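Restriction endonuclease UbaLAI (Unidentified, PDB 5O63) cleaves DNA as a monomeric Type IIE restriction endonuclease, with an N-terminal B3 domain that binds the cognate sequence. Local coordinates at residues 142-147 against 154-159; 22-27 against 108-113. One frame throughout, in Å; residues are numbered along the deposited sequence.

Interaction 1 of 2, residues 142-147 against 154-159; sequences LCFGEA and LFVVRP
Phe144 carries CG anti to its carbonyl carbon (chi1 -70°). The far end of its ring comes near Val156 and Leu154. Val156 holds CG1 between its own backbone N and carbonyl carbon (chi1 54°), over one face of that ring. The result is a CH-pi contact. Val156 CG1 lies 3.9 Å from the centroid of the Phe144 ring and 28° off the ring normal. The methyl favours the outer part of the face, with Val156 CG1 3.6 Å from Phe144 CE1 and 3.7 Å from Phe144 CZ. Leu154 meets the same corner obliquely, its CG 3.6 Å from Phe144 CE1. The side chains of Leu154 and Val156 each slide past Phe144 in the opposite direction. At the ring edge, near its plane, lies the strand backbone at Phe155 C. The Phe155 side chain starts away from the helix and packs against Phe25, Pro43 and Glu45.

This is the end of helix 136-144 resting on strand 155-159, an outermost strand of the sheet in the B3 domain. Segment 154-159 follows the helix after a short loop. Gly145, with positive phi, takes the chain out of the helix. Beneath the helix, Cys143 is buried against Met24, Ala26 and Ile110. Phe140, on the same helix, stacks on the Phe144 ring, and Leu108 also touches Phe144.

The polar part is slight. In one of its two conformers, Arg158 NH2 donates to Cys143 O at 3.3 Å, a long bond. The donor stands above the carbonyl plane, and the oxygen is tilted from the guanidinium plane. The second conformer makes this bond doubtful. A cation here may suit the negative end of the helix dipole.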
# COMPACT_ATOMS: atom_id res chain seq x y z
N LEU A 142 9.78 -7.67 7.84
CA LEU A 142 8.70 -8.63 7.60
C LEU A 142 8.33 -8.76 6.14
O LEU A 142 7.98 -9.85 5.72
CB LEU A 142 7.40 -8.27 8.33
CG LEU A 142 7.39 -7.84 9.76
CD1 LEU A 142 6.04 -7.28 10.11
CD2 LEU A 142 7.63 -9.07 10.47
N CYS A 143 8.34 -7.67 5.37
CA CYS A 143 7.92 -7.72 4.00
C CYS A 143 9.00 -8.23 3.05
O CYS A 143 8.68 -8.85 2.03
CB CYS A 143 7.52 -6.34 3.49
SG CYS A 143 6.02 -5.74 4.38
N PHE A 144 10.26 -7.92 3.37
CA PHE A 144 11.37 -8.16 2.41
C PHE A 144 12.44 -9.15 2.92
O PHE A 144 13.31 -9.60 2.15
CB PHE A 144 12.06 -6.83 2.06
CG PHE A 144 11.22 -5.92 1.23
CD1 PHE A 144 11.21 -6.03 -0.17
CD2 PHE A 144 10.37 -4.97 1.85
CE1 PHE A 144 10.44 -5.18 -0.95
CE2 PHE A 144 9.63 -4.09 1.05
CZ PHE A 144 9.64 -4.21 -0.35
N GLY A 145 12.45 -9.43 4.22
CA GLY A 145 13.51 -10.20 4.85
C GLY A 145 14.66 -9.43 5.49
O GLY A 145 14.72 -8.22 5.38
N GLU A 146 15.62 -10.14 6.10
CA GLU A 146 16.78 -9.51 6.78
C GLU A 146 18.03 -9.40 5.92
O GLU A 146 18.97 -8.67 6.23
CB GLU A 146 17.13 -10.28 8.05
CG GLU A 146 15.99 -10.46 9.00
CD GLU A 146 15.71 -9.20 9.80
OE1 GLU A 146 16.35 -8.15 9.53
OE2 GLU A 146 14.82 -9.24 10.70
N ALA A 147 18.03 -10.09 4.80
CA ALA A 147 19.25 -10.16 4.02
C ALA A 147 19.40 -9.01 3.01
O ALA A 147 20.50 -8.74 2.58
CB ALA A 147 19.31 -11.49 3.31
N LEU A 154 12.15 0.20 -4.22
CA LEU A 154 12.05 -1.24 -4.12
C LEU A 154 10.66 -1.70 -3.74
O LEU A 154 10.04 -1.11 -2.85
CB LEU A 154 13.02 -1.77 -3.07
CG LEU A 154 13.00 -3.22 -2.66
CD1 LEU A 154 13.50 -4.11 -3.85
CD2 LEU A 154 13.97 -3.37 -1.48
N PHE A 155 10.20 -2.75 -4.39
CA PHE A 155 8.82 -3.22 -4.04
C PHE A 155 8.70 -4.71 -4.18
O PHE A 155 9.52 -5.35 -4.88
CB PHE A 155 7.75 -2.47 -4.88
CG PHE A 155 7.68 -2.89 -6.30
CD1 PHE A 155 8.54 -2.29 -7.27
CD2 PHE A 155 6.77 -3.87 -6.71
CE1 PHE A 155 8.50 -2.73 -8.61
CE2 PHE A 155 6.73 -4.33 -8.07
CZ PHE A 155 7.60 -3.72 -9.03
N VAL A 156 7.69 -5.27 -3.53
CA VAL A 156 7.41 -6.70 -3.68
C VAL A 156 5.93 -6.84 -3.83
O VAL A 156 5.14 -6.07 -3.22
CB VAL A 156 7.90 -7.50 -2.52
CG1 VAL A 156 7.38 -6.98 -1.16
CG2 VAL A 156 7.62 -8.98 -2.72
N VAL A 157 5.54 -7.77 -4.68
CA VAL A 157 4.17 -8.16 -4.82
C VAL A 157 4.16 -9.69 -4.60
O VAL A 157 4.83 -10.43 -5.35
CB VAL A 157 3.61 -7.83 -6.20
CG1 VAL A 157 2.21 -8.36 -6.31
CG2 VAL A 157 3.65 -6.33 -6.46
N ARG A 158 3.45 -10.17 -3.59
CA ARG A 158 3.45 -11.63 -3.40
C ARG A 158 2.39 -12.12 -2.42
O ARG A 158 1.95 -11.39 -1.51
CB ARG A 158 4.83 -12.11 -2.95
CG ARG A 158 5.31 -11.57 -1.63
CD ARG A 158 6.70 -12.14 -1.37
NE ARG A 158 7.27 -11.74 -0.09
CZ ARG A 158 6.96 -12.32 1.06
NH1 ARG A 158 6.08 -13.31 1.08
NH2 ARG A 158 7.54 -11.90 2.19
N PRO A 159 1.97 -13.37 -2.60
CA PRO A 159 0.93 -13.97 -1.78
C PRO A 159 1.40 -14.06 -0.35
O PRO A 159 2.62 -14.08 -0.16
CB PRO A 159 0.76 -15.40 -2.35
CG PRO A 159 1.53 -15.42 -3.63
CD PRO A 159 2.50 -14.30 -3.63

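Interaction 2 of 2, residues 22-27 against 108-113; sequences AAMFAK and LTIFLF
Phe25 and Phe111 are paired across two antiparallel strands as a hydrogen-bonded pair, and their side chains lie side by side, pointing the same way. The rings are nearly parallel, with planes at 15°, but they are slid apart and barely overlap. Their centroids are 5.7 Å apart. Contact is made at one corner of each ring, Phe25 CD2 to Phe111 CD2 at 3.6 Å. Beneath the rings, Phe25 N donates to Phe111 O and Phe111 N to Phe25 O, both at 2.9 Å. The same pair of bonds recurs at Ala23 with Phe113 and at Lys27 with Thr109. Between these pairs, CA-H groups approach the carbonyl oxygens, as with Ala26 CA and Thr109 O at 3.3 Å.

Strands 22-27 and 108-113 run at 160° and are neighbours in the mixed sheet of the B3 fold, a DNA-binding pseudobarrel. Neither is at its edge.

On the face with Met24, Ala26, Ile110 and Leu112, the packing is aliphatic. Met24 is an engineered residue. Its CG lies 4.0 Å from Ile110 CG2, the two side chains crossing obliquely. Leu112 has two conformers, and in one of them its CD1 reaches to 3.9 Å from Ala22 CB, a less certain contact. Helices 3-14 and 136-144 cover this face through Leu4, Tyr7, Ala8, Val12 and Cys143.

On the other face, Phe50 and Phe125 meet Phe111 edge-to-face. Thr109 OG1 is buried beside Lys27 CB and has no hydrogen-bonding partner in the model. The extended Lys27 chain leads away to a salt bridge with Asp33, and its NZ also bonds to Leu41 O.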
# COMPACT_ATOMS: atom_id res chain seq x y z
N ALA A 22 -4.38 -13.90 1.48
CA ALA A 22 -4.05 -12.50 1.24
C ALA A 22 -2.90 -12.37 0.23
O ALA A 22 -2.13 -13.31 0.05
CB ALA A 22 -3.65 -11.79 2.53
N ALA A 23 -2.85 -11.20 -0.41
CA ALA A 23 -1.75 -10.79 -1.23
C ALA A 23 -1.25 -9.46 -0.68
O ALA A 23 -2.01 -8.69 -0.09
CB ALA A 23 -2.17 -10.63 -2.68
N MET A 24 0.03 -9.22 -0.87
CA MET A 24 0.65 -7.96 -0.41
C MET A 24 1.38 -7.26 -1.52
O MET A 24 2.07 -7.89 -2.35
CB MET A 24 1.61 -8.26 0.76
CG MET A 24 2.51 -7.07 1.19
SD MET A 24 3.71 -7.47 2.47
CE MET A 24 4.77 -8.56 1.58
N PHE A 25 1.24 -5.94 -1.55
CA PHE A 25 2.13 -5.08 -2.33
C PHE A 25 2.78 -4.11 -1.36
O PHE A 25 2.09 -3.30 -0.73
CB PHE A 25 1.31 -4.34 -3.42
CG PHE A 25 1.98 -3.10 -3.96
CD1 PHE A 25 3.25 -3.11 -4.52
CD2 PHE A 25 1.31 -1.89 -3.91
CE1 PHE A 25 3.85 -1.91 -5.01
CE2 PHE A 25 1.87 -0.70 -4.40
CZ PHE A 25 3.15 -0.69 -4.95
N ALA A 26 4.09 -4.16 -1.19
CA ALA A 26 4.82 -3.26 -0.28
C ALA A 26 5.87 -2.53 -1.09
O ALA A 26 6.52 -3.11 -1.98
CB ALA A 26 5.47 -3.99 0.83
N LYS A 27 6.01 -1.26 -0.78
CA LYS A 27 6.88 -0.36 -1.58
C LYS A 27 7.67 0.53 -0.63
O LYS A 27 7.12 1.21 0.25
CB LYS A 27 6.08 0.51 -2.56
CG LYS A 27 7.01 1.32 -3.49
CD LYS A 27 6.25 2.45 -4.23
CE LYS A 27 7.24 3.15 -5.20
NZ LYS A 27 6.61 4.43 -5.80
N LEU A 108 7.84 3.52 4.02
CA LEU A 108 7.30 2.29 3.48
C LEU A 108 5.77 2.43 3.38
O LEU A 108 5.17 2.99 4.28
CB LEU A 108 7.67 1.08 4.40
CG LEU A 108 7.27 -0.30 3.93
CD1 LEU A 108 8.14 -0.75 2.73
CD2 LEU A 108 7.40 -1.36 5.10
N THR A 109 5.18 1.90 2.32
CA THR A 109 3.75 1.63 2.31
C THR A 109 3.50 0.16 2.15
O THR A 109 4.17 -0.49 1.34
CB THR A 109 3.03 2.41 1.20
OG1 THR A 109 3.57 2.07 -0.10
CG2 THR A 109 3.13 3.88 1.46
N ILE A 110 2.54 -0.38 2.92
CA ILE A 110 2.11 -1.76 2.75
C ILE A 110 0.63 -1.76 2.39
O ILE A 110 -0.16 -1.15 3.08
CB ILE A 110 2.33 -2.60 4.00
CG1 ILE A 110 3.80 -2.60 4.41
CG2 ILE A 110 1.71 -4.05 3.75
CD1 ILE A 110 4.00 -3.29 5.71
N PHE A 111 0.28 -2.44 1.30
CA PHE A 111 -1.11 -2.66 0.95
C PHE A 111 -1.34 -4.16 1.05
O PHE A 111 -0.53 -4.95 0.58
CB PHE A 111 -1.44 -2.20 -0.46
CG PHE A 111 -1.26 -0.72 -0.72
CD1 PHE A 111 -2.39 0.08 -0.74
CD2 PHE A 111 0.01 -0.18 -1.04
CE1 PHE A 111 -2.25 1.47 -1.00
CE2 PHE A 111 0.13 1.20 -1.29
CZ PHE A 111 -1.01 1.97 -1.27
N LEU A 112 -2.46 -4.56 1.62
CA LEU A 112 -2.79 -5.98 1.73
C LEU A 112 -4.17 -6.15 1.13
O LEU A 112 -5.06 -5.36 1.44
CB LEU A 112 -2.80 -6.42 3.19
CG LEU A 112 -2.92 -7.90 3.51
CD1 LEU A 112 -1.57 -8.53 3.28
CD2 LEU A 112 -3.45 -8.12 4.98
N PHE A 113 -4.35 -7.14 0.25
CA PHE A 113 -5.68 -7.49 -0.22
C PHE A 113 -6.01 -8.81 0.42
O PHE A 113 -5.31 -9.79 0.20
CB PHE A 113 -5.79 -7.59 -1.75
CG PHE A 113 -7.17 -7.99 -2.21
CD1 PHE A 113 -8.21 -7.08 -2.22
CD2 PHE A 113 -7.44 -9.31 -2.54
CE1 PHE A 113 -9.50 -7.46 -2.61
CE2 PHE A 113 -8.71 -9.70 -2.95
CZ PHE A 113 -9.74 -8.77 -2.98

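Overall arrangement
The centres of the two contacts are about 9 Å apart, and both reach the same sheet. Strand 19-28 is the shared neighbour: it pairs with strand 108-116 on one side and strand 155-159 on the other. Val156 N to Ala26 O and Arg158 N to Met24 O, each 2.9 Å, are probable hydrogen bonds joining them. Helix 136-144 touches both, with Cys143 SG 3.4 Å from Ile110 CD1. Interaction 2 closes before interaction 1 opens. It joins segments some 80 residues apart within the sheet, whereas interaction 1 packs the later helix on the strand that follows it. The nearest atom to the bound DNA is about 5 Å away for interaction 1 and about 4 Å for interaction 2.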